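Local atomic coordinates of rhamnosidase B (PDB entry 2OKX), a protein that probably hydrolyses terminal alpha-L-rhamnose units from rhamnosides, with inversion at the anomeric carbon, as a glycoside hydrolase of family 78. Residues A[10-15]-A[22-27]; A[16-21]-A[104-109]; A[765-770]-A[793-798]. One frame throughout, in Å; residues are numbered along the deposited sequence.

How the interactions relate
From the N terminus, interaction 1 closes a tight loop: strand 9-12 and its following glycines return to strand 22-31 after only six residues. Those six, 16-21, form the first half of interaction 2, whose second half, 104-109, follows 82 residues later. The two contacts therefore cross rather than nest, with centres about 11 Å apart, and they touch where Trp12 CE3 lies 3.3 Å from Gly109 C. Together they tie edge strand 9-12 and the loop after it to strand 22-31 and to the loop leading into strand 110-117. Interaction 3 follows in series, with its centre about 54 Å from that of interaction 1, and closes a short excursion within the helical glycosidase domain.

Interaction 1. Residues A[10-15]-A[22-27]; sequences WIWGGQ and EWRCFR
Trp12 lies against the side chain of Arg24, whose CD sits almost exactly on the ring normal, 3.7 Å from the centroid of the indole six-membered ring, a CH-pi contact over the face. One face of the guanidinium covers the Gly13 peptide, with Gly13 C 3.5 Å above the plane and over its centre. A beta carbon on Gly13 would fall 2.6 Å from Arg24 NH1, a clash that glycine avoids. Phe26 meets the same indole at Trp12 CE3, which approaches the phenyl edge near its plane and comes 3.5 Å from Phe26 CZ. The two side chains cross at about a right angle while their ring planes are inclined at 45°, and Ile11 CD1 extends the apolar patch, 3.7 Å from Phe26 CD2. Glu22 OE1 touches Trp12 CZ2 at 3.5 Å, its carboxylate plane nearly parallel to the ring. Replacing Trp12 by an alanine would probably open a gap beside Phe26 CZ and leave the aliphatic part of Arg24 without its ring cover. Strands 9-12 and 22-31 belong to one antiparallel sheet of the N-terminal beta-sandwich, separated by strands 174-181 and 130-133; their local segments make an angle of 120° with a closest axis approach of 9.3 Å, so side chains rather than backbones span the distance. The bend at chi3 of Arg24 (-70°) places NE toward Glu22, and NE donates to Glu22 OE1 at 3.3 Å within a salt bridge. Thr131 OG1 of strand 130-133 gives Arg24 NH1 a hydrogen-bonding partner, while Val94 of strand 87-96 packs on both Trp12 and Phe26.

Interaction 2. Residues A[16-21]-A[104-109]; sequences EESPRN and YLRGRG
Arg106 holds Ser18 through NE and NH2, which take the hydroxyl and the carbonyl oxygen separately. NE donates to Ser18 OG at 3.0 Å with an N-H...O angle of 157°, and NH2 donates to Ser18 O, also at 3.0 Å, reaching a lone pair in the carbonyl plane. Both acceptors lie close to the guanidinium plane, so the pair of bonds would fix the rotation of the group. Ser18 OG, anti to its backbone N (chi1 -178°), is thereby set to face Arg106 NE, and it is hydrogen-bonded to His96 NE2 as well; Arg106 NH1 in turn is bonded to Asn235 OD1. A backbone bond runs beside this grip, from Gly109 N to Glu17 O at 2.9 Å. The same carbonyl oxygen accepts from a water, which also donates to Gly109 O and accepts from Arg108 NE at 3.0 Å, in the plane of that guanidinium. Glu17 meets Arg108 differently: its carboxylate is stacked over one guanidinium face, the planes 25° apart, with OE1 above the centre. Glu17 OE2 is 3.4 Å from Arg108 NH1, but well out of the plane, so this salt bridge rests on charge alone with no N-H aimed at the oxygen. At the centre Ser18 CB is in van der Waals contact with Arg108 CA, 4.0 Å away. Within 104-109, Gly107 N donates to Tyr104 OH at 3.1 Å, and Asp47 OD1 holds that hydroxyl as well. The contact thus joins two loops of the N-terminal beta-sandwich at the surface, one between strands 9-12 and 22-31, the other between 87-96 and 110-117, with His96 at the end of strand 87-96 lying against Pro19 and Tyr104.

Interaction 3. Residues A[765-770]-A[793-798]; sequences QTQVVA and PAFVQI
Within the six-hairpin glycosidase domain, whose helices form the alpha barrel of this enzyme, Gln765 and Gln767 of helix 764-772 meet the loop of Phe795 to Ile798 that leads from helix 778-789 to helix 801-813. Of the CA atoms, those of Gln765 and Ile798 come nearest, 6.4 Å apart. Gln765 bends at chi2 (86°), which places CD 3.7 Å from Gln797 O, so its terminal amide lies among the loop carbonyls. Val769 N bonds to Gln765 O at 3.0 Å, within helix 764-772. Gln767 instead offers its aliphatic part: CG stands 4.1 Å from Phe795 CE1, the two side chains crossing at about a right angle. The polar end of Gln767 is directed elsewhere, NE2 donating to Tyr748 O of strand 747-752 and to Ser763 O, while Phe795 also makes an edge-to-face contact with Tyr787. Met803 of helix 801-813 packs on both Gln765 and Ile798, joining the two sides from a third. Backbone bonds from Val796 to Tyr762 and Met764 hold the loop beside the start of the helix. A glycerol, probably from the crystallisation liquor, is bonded to Gln797 OE1 and Ile798 N. The other end of that amide turns back on its own loop: Gln797 NE2 donates to Phe795 O at 2.8 Å, from 53° above the carbonyl plane.

Interaction 1. Residues A[10-15]-A[22-27]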
loop_
_atom_site.group_PDB
_atom_site.type_symbol
_atom_site.label_atom_id
_atom_site.label_comp_id
_atom_site.label_asym_id
_atom_site.label_seq_id
_atom_site.Cartn_x
_atom_site.Cartn_y
_atom_site.Cartn_z
ATOM N N TRP A 10 1.678 -11.603 28.047
ATOM C CA TRP A 10 1.491 -11.912 26.638
ATOM C C TRP A 10 1.019 -13.359 26.619
ATOM O O TRP A 10 1.610 -14.213 27.287
ATOM C CB TRP A 10 2.809 -11.832 25.869
ATOM C CG TRP A 10 3.218 -10.471 25.423
ATOM C CD1 TRP A 10 4.077 -9.621 26.051
ATOM C CD2 TRP A 10 2.822 -9.820 24.209
ATOM N NE1 TRP A 10 4.251 -8.481 25.300
ATOM C CE2 TRP A 10 3.490 -8.578 24.165
ATOM C CE3 TRP A 10 1.970 -10.170 23.153
ATOM C CZ2 TRP A 10 3.333 -7.681 23.101
ATOM C CZ3 TRP A 10 1.814 -9.276 22.093
ATOM C CH2 TRP A 10 2.494 -8.049 22.078
ATOM N N ILE A 11 -0.036 -13.642 25.868
ATOM C CA ILE A 11 -0.543 -15.003 25.790
ATOM C C ILE A 11 -0.793 -15.438 24.355
ATOM O O ILE A 11 -0.974 -14.612 23.457
ATOM C CB ILE A 11 -1.865 -15.168 26.570
ATOM C CG1 ILE A 11 -2.948 -14.274 25.961
ATOM C CG2 ILE A 11 -1.649 -14.832 28.037
ATOM C CD1 ILE A 11 -4.326 -14.468 26.578
ATOM N N TRP A 12 -0.788 -16.746 24.149
ATOM C CA TRP A 12 -1.046 -17.313 22.838
ATOM C C TRP A 12 -1.696 -18.670 23.074
ATOM O O TRP A 12 -2.120 -18.966 24.193
ATOM C CB TRP A 12 0.257 -17.463 22.043
ATOM C CG TRP A 12 0.024 -17.792 20.593
ATOM C CD1 TRP A 12 0.467 -18.895 19.917
ATOM C CD2 TRP A 12 -0.752 -17.032 19.654
ATOM N NE1 TRP A 12 0.009 -18.873 18.619
ATOM C CE2 TRP A 12 -0.741 -17.741 18.431
ATOM C CE3 TRP A 12 -1.456 -15.823 19.729
ATOM C CZ2 TRP A 12 -1.408 -17.280 17.290
ATOM C CZ3 TRP A 12 -2.122 -15.363 18.590
ATOM C CH2 TRP A 12 -2.091 -16.093 17.389
ATOM N N GLY A 13 -1.787 -19.480 22.028
ATOM C CA GLY A 13 -2.389 -20.794 22.149
ATOM C C GLY A 13 -1.809 -21.716 21.096
ATOM O O GLY A 13 -1.191 -21.250 20.142
ATOM N N GLY A 14 -2.002 -23.021 21.259
ATOM C CA GLY A 14 -1.463 -23.964 20.294
ATOM C C GLY A 14 0.003 -24.250 20.571
ATOM O O GLY A 14 0.601 -23.631 21.450
ATOM N N GLN A 15 0.586 -25.180 19.820
ATOM C CA GLN A 15 1.987 -25.543 20.014
ATOM C C GLN A 15 2.964 -24.643 19.265
ATOM O O GLN A 15 3.957 -24.188 19.834
ATOM C CB GLN A 15 2.223 -27.003 19.607
ATOM C CG GLN A 15 1.768 -27.357 18.199
ATOM C CD GLN A 15 0.295 -27.726 18.125
ATOM O OE1 GLN A 15 -0.582 -26.919 18.444
ATOM N NE2 GLN A 15 0.018 -28.956 17.699
ATOM N N GLU A 22 -2.549 -17.572 10.697
ATOM C CA GLU A 22 -3.495 -18.157 11.638
ATOM C C GLU A 22 -4.286 -17.105 12.399
ATOM O O GLU A 22 -3.716 -16.179 12.970
ATOM C CB GLU A 22 -2.765 -19.056 12.647
ATOM C CG GLU A 22 -3.686 -19.678 13.697
ATOM C CD GLU A 22 -2.956 -20.603 14.657
ATOM O OE1 GLU A 22 -2.680 -20.192 15.810
ATOM O OE2 GLU A 22 -2.650 -21.743 14.249
ATOM N N TRP A 23 -5.606 -17.256 12.400
ATOM C CA TRP A 23 -6.479 -16.340 13.121
ATOM C C TRP A 23 -6.917 -17.065 14.393
ATOM O O TRP A 23 -7.513 -18.139 14.333
ATOM C CB TRP A 23 -7.683 -15.965 12.249
ATOM C CG TRP A 23 -7.300 -15.138 11.043
ATOM C CD1 TRP A 23 -6.032 -14.816 10.636
ATOM C CD2 TRP A 23 -8.190 -14.525 10.102
ATOM N NE1 TRP A 23 -6.079 -14.041 9.501
ATOM C CE2 TRP A 23 -7.390 -13.847 9.152
ATOM C CE3 TRP A 23 -9.584 -14.481 9.967
ATOM C CZ2 TRP A 23 -7.941 -13.132 8.080
ATOM C CZ3 TRP A 23 -10.132 -13.769 8.899
ATOM C CH2 TRP A 23 -9.310 -13.105 7.972
ATOM N N ARG A 24 -6.602 -16.481 15.543
ATOM C CA ARG A 24 -6.926 -17.096 16.825
ATOM C C ARG A 24 -7.808 -16.233 17.722
ATOM O O ARG A 24 -7.593 -15.029 17.852
ATOM C CB ARG A 24 -5.620 -17.448 17.544
ATOM C CG ARG A 24 -5.772 -17.989 18.956
ATOM C CD ARG A 24 -4.424 -18.488 19.472
ATOM N NE ARG A 24 -4.007 -19.708 18.786
ATOM C CZ ARG A 24 -4.517 -20.914 19.023
ATOM N NH1 ARG A 24 -5.467 -21.071 19.937
ATOM N NH2 ARG A 24 -4.083 -21.966 18.341
ATOM N N CYS A 25 -8.795 -16.873 18.346
ATOM C CA CYS A 25 -9.736 -16.202 19.239
ATOM C C CYS A 25 -9.321 -16.298 20.702
ATOM O O CYS A 25 -8.757 -17.304 21.135
ATOM C CB CYS A 25 -11.129 -16.821 19.103
ATOM S SG CYS A 25 -11.795 -16.876 17.430
ATOM N N PHE A 26 -9.616 -15.245 21.459
ATOM C CA PHE A 26 -9.320 -15.205 22.885
ATOM C C PHE A 26 -10.538 -14.664 23.626
ATOM O O PHE A 26 -11.223 -13.764 23.136
ATOM C CB PHE A 26 -8.110 -14.311 23.181
ATOM C CG PHE A 26 -6.812 -14.841 22.640
ATOM C CD1 PHE A 26 -6.417 -14.562 21.334
ATOM C CD2 PHE A 26 -5.987 -15.631 23.436
ATOM C CE1 PHE A 26 -5.222 -15.062 20.829
ATOM C CE2 PHE A 26 -4.788 -16.138 22.943
ATOM C CZ PHE A 26 -4.404 -15.853 21.636
ATOM N N ARG A 27 -10.810 -15.226 24.800
ATOM C CA ARG A 27 -11.936 -14.799 25.622
ATOM C C ARG A 27 -11.510 -14.662 27.075
ATOM O O ARG A 27 -10.816 -15.523 27.619
ATOM C CB ARG A 27 -13.097 -15.794 25.527
ATOM C CG ARG A 27 -13.903 -15.716 24.231
ATOM C CD ARG A 27 -14.956 -16.812 24.179
ATOM N NE ARG A 27 -15.878 -16.738 25.309
ATOM C CZ ARG A 27 -16.930 -15.929 25.371
ATOM N NH1 ARG A 27 -17.209 -15.115 24.361
ATOM N NH2 ARG A 27 -17.701 -15.927 26.452
#

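Interaction 2. Residues A[16-21]-A[104-109]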
loop_
_atom_site.group_PDB
_atom_site.type_symbol
_atom_site.label_atom_id
_atom_site.label_comp_id
_atom_site.label_asym_id
_atom_site.label_seq_id
_atom_site.Cartn_x
_atom_site.Cartn_y
_atom_site.Cartn_z
ATOM N N GLU A 16 2.683 -24.387 17.991
ATOM C CA GLU A 16 3.548 -23.542 17.173
ATOM C C GLU A 16 3.533 -22.099 17.682
ATOM O O GLU A 16 2.471 -21.514 17.879
ATOM C CB GLU A 16 3.090 -23.616 15.717
ATOM C CG GLU A 16 3.945 -22.838 14.740
ATOM C CD GLU A 16 3.849 -23.397 13.333
ATOM O OE1 GLU A 16 2.748 -23.843 12.944
ATOM O OE2 GLU A 16 4.870 -23.382 12.614
ATOM N N GLU A 17 4.715 -21.528 17.893
ATOM C CA GLU A 17 4.820 -20.167 18.408
ATOM C C GLU A 17 4.469 -19.090 17.386
ATOM O O GLU A 17 3.895 -18.060 17.741
ATOM C CB GLU A 17 6.230 -19.904 18.938
ATOM C CG GLU A 17 6.757 -20.970 19.887
ATOM C CD GLU A 17 8.021 -20.533 20.605
ATOM O OE1 GLU A 17 8.800 -19.747 20.019
ATOM O OE2 GLU A 17 8.241 -20.982 21.751
ATOM N N SER A 18 4.826 -19.327 16.127
ATOM C CA SER A 18 4.554 -18.374 15.057
ATOM C C SER A 18 3.997 -19.105 13.839
ATOM O O SER A 18 4.687 -19.299 12.840
ATOM C CB SER A 18 5.837 -17.624 14.681
ATOM O OG SER A 18 5.598 -16.653 13.676
ATOM N N PRO A 19 2.728 -19.526 13.916
ATOM C CA PRO A 19 2.089 -20.238 12.811
ATOM C C PRO A 19 1.842 -19.312 11.626
ATOM O O PRO A 19 1.726 -18.093 11.789
ATOM C CB PRO A 19 0.793 -20.740 13.435
ATOM C CG PRO A 19 0.453 -19.642 14.392
ATOM C CD PRO A 19 1.787 -19.334 15.034
ATOM N N ARG A 20 1.767 -19.896 10.438
ATOM C CA ARG A 20 1.527 -19.119 9.231
ATOM C C ARG A 20 0.045 -18.817 9.057
ATOM O O ARG A 20 -0.800 -19.703 9.206
ATOM C CB ARG A 20 2.008 -19.887 7.995
ATOM C CG ARG A 20 1.682 -19.204 6.659
ATOM C CD ARG A 20 1.708 -20.216 5.520
ATOM N NE ARG A 20 1.372 -19.663 4.206
ATOM C CZ ARG A 20 2.207 -18.965 3.438
ATOM N NH1 ARG A 20 3.449 -18.711 3.847
ATOM N NH2 ARG A 20 1.815 -18.556 2.239
ATOM N N ASN A 21 -0.260 -17.559 8.753
ATOM C CA ASN A 21 -1.631 -17.142 8.477
ATOM C C ASN A 21 -2.666 -17.799 9.393
ATOM O O ASN A 21 -3.562 -18.493 8.924
ATOM C CB ASN A 21 -1.940 -17.476 7.012
ATOM C CG ASN A 21 -3.285 -16.943 6.544
ATOM O OD1 ASN A 21 -3.814 -17.389 5.525
ATOM N ND2 ASN A 21 -3.831 -15.985 7.270
ATOM N N TYR A 104 5.234 -5.199 8.737
ATOM C CA TYR A 104 5.251 -6.111 9.869
ATOM C C TYR A 104 6.505 -6.978 9.840
ATOM O O TYR A 104 6.852 -7.543 8.806
ATOM C CB TYR A 104 4.008 -7.012 9.843
ATOM C CG TYR A 104 4.094 -8.188 10.795
ATOM C CD1 TYR A 104 4.465 -9.455 10.340
ATOM C CD2 TYR A 104 3.853 -8.023 12.158
ATOM C CE1 TYR A 104 4.602 -10.534 11.224
ATOM C CE2 TYR A 104 3.986 -9.090 13.052
ATOM C CZ TYR A 104 4.362 -10.340 12.577
ATOM O OH TYR A 104 4.502 -11.385 13.460
ATOM N N LEU A 105 7.192 -7.062 10.976
ATOM C CA LEU A 105 8.390 -7.892 11.077
ATOM C C LEU A 105 8.018 -9.104 11.922
ATOM O O LEU A 105 7.545 -8.961 13.052
ATOM C CB LEU A 105 9.545 -7.118 11.722
ATOM C CG LEU A 105 10.219 -6.057 10.838
ATOM C CD1 LEU A 105 9.321 -4.826 10.707
ATOM C CD2 LEU A 105 11.551 -5.663 11.454
ATOM N N ARG A 106 8.218 -10.293 11.366
ATOM C CA ARG A 106 7.870 -11.525 12.061
ATOM C C ARG A 106 8.358 -11.587 13.505
ATOM O O ARG A 106 9.537 -11.366 13.792
ATOM C CB ARG A 106 8.409 -12.743 11.308
ATOM C CG ARG A 106 7.795 -14.051 11.789
ATOM C CD ARG A 106 8.505 -15.280 11.256
ATOM N NE ARG A 106 7.787 -16.495 11.636
ATOM C CZ ARG A 106 8.191 -17.729 11.357
ATOM N NH1 ARG A 106 9.323 -17.926 10.691
ATOM N NH2 ARG A 106 7.454 -18.767 11.731
ATOM N N GLY A 107 7.425 -11.872 14.407
ATOM C CA GLY A 107 7.738 -12.010 15.816
ATOM C C GLY A 107 7.189 -13.373 16.200
ATOM O O GLY A 107 7.758 -14.402 15.845
ATOM N N ARG A 108 6.066 -13.381 16.906
ATOM C CA ARG A 108 5.420 -14.621 17.306
ATOM C C ARG A 108 3.987 -14.285 17.694
ATOM O O ARG A 108 3.700 -13.154 18.091
ATOM C CB ARG A 108 6.159 -15.269 18.486
ATOM C CG ARG A 108 6.192 -14.440 19.757
ATOM C CD ARG A 108 6.957 -15.156 20.873
ATOM N NE ARG A 108 6.339 -16.429 21.246
ATOM C CZ ARG A 108 6.814 -17.249 22.182
ATOM N NH1 ARG A 108 6.188 -18.385 22.453
ATOM N NH2 ARG A 108 7.920 -16.937 22.846
ATOM N N GLY A 109 3.090 -15.257 17.555
ATOM C CA GLY A 109 1.700 -15.025 17.901
ATOM C C GLY A 109 1.579 -14.543 19.331
ATOM O O GLY A 109 2.261 -15.051 20.218
HETATM O O HOH W 1 7.099 -22.083 12.608
HETATM O O HOH W 2 3.678 -17.274 20.181
#

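Interaction 3. Residues A[765-770]-A[793-798]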
loop_
_atom_site.group_PDB
_atom_site.type_symbol
_atom_site.label_atom_id
_atom_site.label_comp_id
_atom_site.label_asym_id
_atom_site.label_seq_id
_atom_site.Cartn_x
_atom_site.Cartn_y
_atom_site.Cartn_z
ATOM N N GLN A 765 13.455 15.723 -15.826
ATOM C CA GLN A 765 13.591 15.461 -14.399
ATOM C C GLN A 765 14.864 16.038 -13.787
ATOM O O GLN A 765 14.815 16.788 -12.811
ATOM C CB GLN A 765 13.540 13.949 -14.131
ATOM C CG GLN A 765 12.166 13.288 -14.326
ATOM C CD GLN A 765 11.882 12.861 -15.758
ATOM O OE1 GLN A 765 10.959 12.081 -16.009
ATOM N NE2 GLN A 765 12.665 13.368 -16.703
ATOM N N THR A 766 16.009 15.679 -14.353
ATOM C CA THR A 766 17.280 16.160 -13.832
ATOM C C THR A 766 17.379 17.679 -13.855
ATOM O O THR A 766 17.909 18.282 -12.925
ATOM C CB THR A 766 18.457 15.559 -14.621
ATOM O OG1 THR A 766 18.430 14.131 -14.484
ATOM C CG2 THR A 766 19.786 16.090 -14.088
ATOM N N GLN A 767 16.862 18.291 -14.915
ATOM C CA GLN A 767 16.901 19.744 -15.047
ATOM C C GLN A 767 16.012 20.395 -13.985
ATOM O O GLN A 767 16.410 21.371 -13.343
ATOM C CB GLN A 767 16.427 20.168 -16.439
ATOM C CG GLN A 767 17.032 19.381 -17.596
ATOM C CD GLN A 767 18.527 19.158 -17.450
ATOM O OE1 GLN A 767 19.283 20.087 -17.161
ATOM N NE2 GLN A 767 18.963 17.917 -17.662
ATOM N N VAL A 768 14.807 19.856 -13.809
ATOM C CA VAL A 768 13.878 20.388 -12.819
ATOM C C VAL A 768 14.501 20.328 -11.427
ATOM O O VAL A 768 14.425 21.289 -10.663
ATOM C CB VAL A 768 12.544 19.597 -12.811
ATOM C CG1 VAL A 768 11.688 20.022 -11.626
ATOM C CG2 VAL A 768 11.787 19.840 -14.106
ATOM N N VAL A 769 15.118 19.198 -11.101
ATOM C CA VAL A 769 15.742 19.037 -9.794
ATOM C C VAL A 769 16.895 20.020 -9.597
ATOM O O VAL A 769 17.077 20.558 -8.507
ATOM C CB VAL A 769 16.263 17.591 -9.591
ATOM C CG1 VAL A 769 16.975 17.475 -8.255
ATOM C CG2 VAL A 769 15.098 16.609 -9.647
ATOM N N ALA A 770 17.674 20.250 -10.648
ATOM C CA ALA A 770 18.794 21.182 -10.560
ATOM C C ALA A 770 18.258 22.581 -10.250
ATOM O O ALA A 770 18.853 23.337 -9.479
ATOM C CB ALA A 770 19.572 21.194 -11.871
ATOM N N PRO A 793 11.248 18.060 -26.538
ATOM C CA PRO A 793 10.668 16.743 -26.816
ATOM C C PRO A 793 11.689 15.611 -26.932
ATOM O O PRO A 793 11.327 14.435 -26.857
ATOM C CB PRO A 793 9.897 16.975 -28.115
ATOM C CG PRO A 793 10.675 18.070 -28.777
ATOM C CD PRO A 793 10.943 19.004 -27.626
ATOM N N ALA A 794 12.958 15.968 -27.109
ATOM C CA ALA A 794 14.020 14.973 -27.226
ATOM C C ALA A 794 14.430 14.472 -25.847
ATOM O O ALA A 794 14.989 13.381 -25.710
ATOM C CB ALA A 794 15.224 15.569 -27.941
ATOM N N PHE A 795 14.160 15.281 -24.829
ATOM C CA PHE A 795 14.489 14.916 -23.457
ATOM C C PHE A 795 13.509 13.874 -22.945
ATOM O O PHE A 795 12.389 13.761 -23.450
ATOM C CB PHE A 795 14.405 16.133 -22.530
ATOM C CG PHE A 795 15.595 17.047 -22.596
ATOM C CD1 PHE A 795 15.734 18.078 -21.670
ATOM C CD2 PHE A 795 16.571 16.890 -23.574
ATOM C CE1 PHE A 795 16.827 18.937 -21.713
ATOM C CE2 PHE A 795 17.669 17.747 -23.624
ATOM C CZ PHE A 795 17.796 18.772 -22.692
ATOM N N VAL A 796 13.937 13.108 -21.947
ATOM C CA VAL A 796 13.061 12.117 -21.339
ATOM C C VAL A 796 12.000 12.978 -20.655
ATOM O O VAL A 796 12.327 14.019 -20.090
ATOM C CB VAL A 796 13.811 11.273 -20.280
ATOM C CG1 VAL A 796 12.831 10.390 -19.521
ATOM C CG2 VAL A 796 14.867 10.410 -20.960
ATOM N N GLN A 797 10.741 12.559 -20.716
ATOM C CA GLN A 797 9.657 13.331 -20.114
ATOM C C GLN A 797 9.239 12.820 -18.737
ATOM O O GLN A 797 9.578 11.699 -18.351
ATOM C CB GLN A 797 8.446 13.334 -21.048
ATOM C CG GLN A 797 8.730 13.883 -22.443
ATOM C CD GLN A 797 9.188 15.332 -22.422
ATOM O OE1 GLN A 797 8.535 16.191 -21.835
ATOM N NE2 GLN A 797 10.314 15.609 -23.071
ATOM N N ILE A 798 8.499 13.651 -18.002
ATOM C CA ILE A 798 8.015 13.292 -16.671
ATOM C C ILE A 798 7.061 12.111 -16.803
ATOM O O ILE A 798 6.131 12.143 -17.613
ATOM C CB ILE A 798 7.283 14.485 -16.010
ATOM C CG1 ILE A 798 8.287 15.604 -15.712
ATOM C CG2 ILE A 798 6.588 14.032 -14.726
ATOM C CD1 ILE A 798 7.670 16.829 -15.074
#